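Local coordinates for Lmo2184 protein (Listeria monocytogenes serovar 1/2a, PDB 5JOQ) that serves as the substrate-binding lipoprotein of an ABC transporter at the cell membrane, probably binding haem or a related iron complex, at the interface of chains A and B. Numbering follows the deposited sequence. Chains: chain A/B, Lmo2184 protein.

The interface of chains A and B. Residues chain A 237, 240-241; chain B 99-100, 103, 270.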
ATOM      1  N   LYS A 237       6.057   9.319   1.951  1.00 12.98           N
ATOM      2  CA  LYS A 237       7.268  10.116   1.866  1.00 14.76           C
ATOM      3  C   LYS A 237       7.661  10.315   0.409  1.00 15.84           C
ATOM      4  O   LYS A 237       8.037  11.371   0.012  1.00 14.82           O
ATOM      5  CB  LYS A 237       8.416   9.503   2.653  1.00 14.52           C
ATOM      6  CG  LYS A 237       9.661  10.369   2.669  1.00 17.31           C
ATOM      7  CD  LYS A 237       9.361  11.807   3.038  1.00 20.36           C
ATOM      8  CE  LYS A 237      10.594  12.690   2.947  1.00 24.41           C
ATOM      9  NZ  LYS A 237      10.363  14.120   3.249  1.00 23.71           N
ATOM     10  N   ASP A 240       5.608  12.866  -1.048  1.00 12.79           N
ATOM     11  CA  ASP A 240       6.065  14.182  -0.579  1.00 14.72           C
ATOM     12  C   ASP A 240       7.150  14.717  -1.496  1.00 15.89           C
ATOM     13  O   ASP A 240       7.139  15.899  -1.879  1.00 14.61           O
ATOM     14  CB  ASP A 240       6.573  14.092   0.869  1.00 11.99           C
ATOM     15  CG  ASP A 240       7.242  15.407   1.343  1.00 16.89           C
ATOM     16  OD1 ASP A 240       6.549  16.439   1.393  1.00 14.04           O
ATOM     17  OD2 ASP A 240       8.472  15.389   1.590  1.00 20.99           O
ATOM     18  N   GLU A 241       8.135  13.867  -1.839  1.00 13.19           N
ATOM     19  CA  GLU A 241       9.161  14.309  -2.779  1.00 14.72           C
ATOM     20  C   GLU A 241       8.560  14.674  -4.138  1.00 13.80           C
ATOM     21  O   GLU A 241       9.038  15.594  -4.802  1.00 17.43           O
ATOM     22  CB  GLU A 241      10.233  13.226  -2.992  1.00 17.66           C
ATOM     23  CG  GLU A 241      10.960  12.798  -1.759  1.00 17.10           C
ATOM     24  CD  GLU A 241      11.893  13.854  -1.175  1.00 22.33           C
ATOM     25  OE1 GLU A 241      12.286  14.844  -1.840  1.00 18.39           O
ATOM     26  OE2 GLU A 241      12.265  13.650  -0.015  1.00 24.13           O
TER
ATOM     27  N   THR B  99      17.161  13.509   5.023  1.00 12.95           N
ATOM     28  CA  THR B  99      16.019  13.578   4.108  1.00 15.94           C
ATOM     29  C   THR B  99      14.727  13.909   4.848  1.00 14.71           C
ATOM     30  O   THR B  99      13.805  14.491   4.257  1.00 15.90           O
ATOM     31  CB  THR B  99      15.921  12.255   3.321  1.00 14.03           C
ATOM     32  OG1 THR B  99      17.077  12.148   2.446  1.00 11.70           O
ATOM     33  CG2 THR B  99      14.598  12.191   2.488  1.00 11.83           C
ATOM     34  N   LEU B 100      14.646  13.586   6.143  1.00 12.30           N
ATOM     35  CA  LEU B 100      13.506  13.947   6.975  1.00 15.56           C
ATOM     36  C   LEU B 100      13.681  15.255   7.750  1.00 17.55           C
ATOM     37  O   LEU B 100      12.769  15.641   8.476  1.00 17.44           O
ATOM     38  CB  LEU B 100      13.206  12.813   7.970  1.00 14.55           C
ATOM     39  CG  LEU B 100      12.184  11.795   7.443  1.00 16.51           C
ATOM     40  CD1 LEU B 100      10.753  12.443   7.333  1.00 18.45           C
ATOM     41  CD2 LEU B 100      12.629  11.233   6.095  1.00 17.06           C
ATOM     42  N   ASP B 103      10.972  18.024   7.388  1.00 17.61           N
ATOM     43  CA  ASP B 103       9.747  17.621   8.025  1.00 18.26           C
ATOM     44  C   ASP B 103       9.740  17.626   9.552  1.00 20.81           C
ATOM     45  O   ASP B 103       8.781  18.039  10.157  1.00 22.37           O
ATOM     46  CB  ASP B 103       9.354  16.221   7.578  1.00 23.96           C
ATOM     47  CG  ASP B 103       8.872  16.181   6.151  1.00 31.83           C
ATOM     48  OD1 ASP B 103       8.679  17.254   5.571  1.00 30.60           O
ATOM     49  OD2 ASP B 103       8.702  15.074   5.628  1.00 33.33           O
ATOM     50  N   MET B 270      14.788   4.323  -0.007  1.00 12.84           N
ATOM     51  CA  MET B 270      15.038   5.657  -0.553  1.00 12.94           C
ATOM     52  C   MET B 270      16.387   6.208  -0.089  1.00 12.42           C
ATOM     53  O   MET B 270      17.008   6.998  -0.811  1.00 13.05           O
ATOM     54  CB  MET B 270      13.924   6.622  -0.138  1.00 18.74           C
ATOM     55  CG  MET B 270      13.660   7.702  -1.175  1.00 25.08           C
ATOM     56  SD  MET B 270      12.171   8.693  -0.795  1.00 33.98           S
ATOM     57  CE  MET B 270      12.951   9.860   0.329  1.00 19.79           C
TER
HETATM   58  O   HOH W   1       6.392  17.972   3.727  1.00 32.12           O
HETATM   59  O   HOH W   2      12.819  15.328   1.757  1.00 36.75           O
HETATM   60  O   HOH W   3       9.864  17.348   2.897  1.00 42.46           O
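The side-chain amino group of A:Lys237 forms a salt bridge and hydrogen bond with the carboxylate of B:Asp103, NZ lying 3.1 Å from OD2. The two side chains come from opposite directions, and NZ approaches from above the carboxylate plane, 49° out of it. On its own side NZ donates to OD2 of A:Asp240 at 2.8 Å, meeting that oxygen on the anti side but tilted out of the carboxylate plane. The lysine thus sits between carboxylates of both chains and probably offsets the repulsion between A:Asp240 OD2 and B:Asp103 OD2, 4.1 Å apart. The two carboxylate planes are turned 60° from each other. Waters extend the polar network. Water 2 joins NZ, OE2 of A:Glu241 and the backbone carbonyl O of B:Thr99, the last at 2.8 Å. Waters 1 and 3 both reach OD1 of B:Asp103; water 1 continues to A:Asp240 OD1 and water 3 to OD2, so both oxygens of A:Asp240 are tied across the contact. The aliphatic part of A:Lys237 packs against B:Leu100 CD2 and B:Thr99 CG2 through CE, while B:Met270 crosses it at about a right angle and lays its methyl CE near CG. Behind these contacts, helix 233-245 of chain A presents A:Lys237, A:Asp240 and A:Glu241 to chain B, where the 3-10 helix 98-100 leads into helix 101-110 and B:Asp103. This small patch belongs to a contact between copies that is not an exact two-fold and may reflect crystal packing. A:Lys237 leaves its helix with CG anti to the backbone N (chi1 -176°), bends at chi2 and then runs extended, bringing CE to 4.0 Å from B:Leu100 CD2.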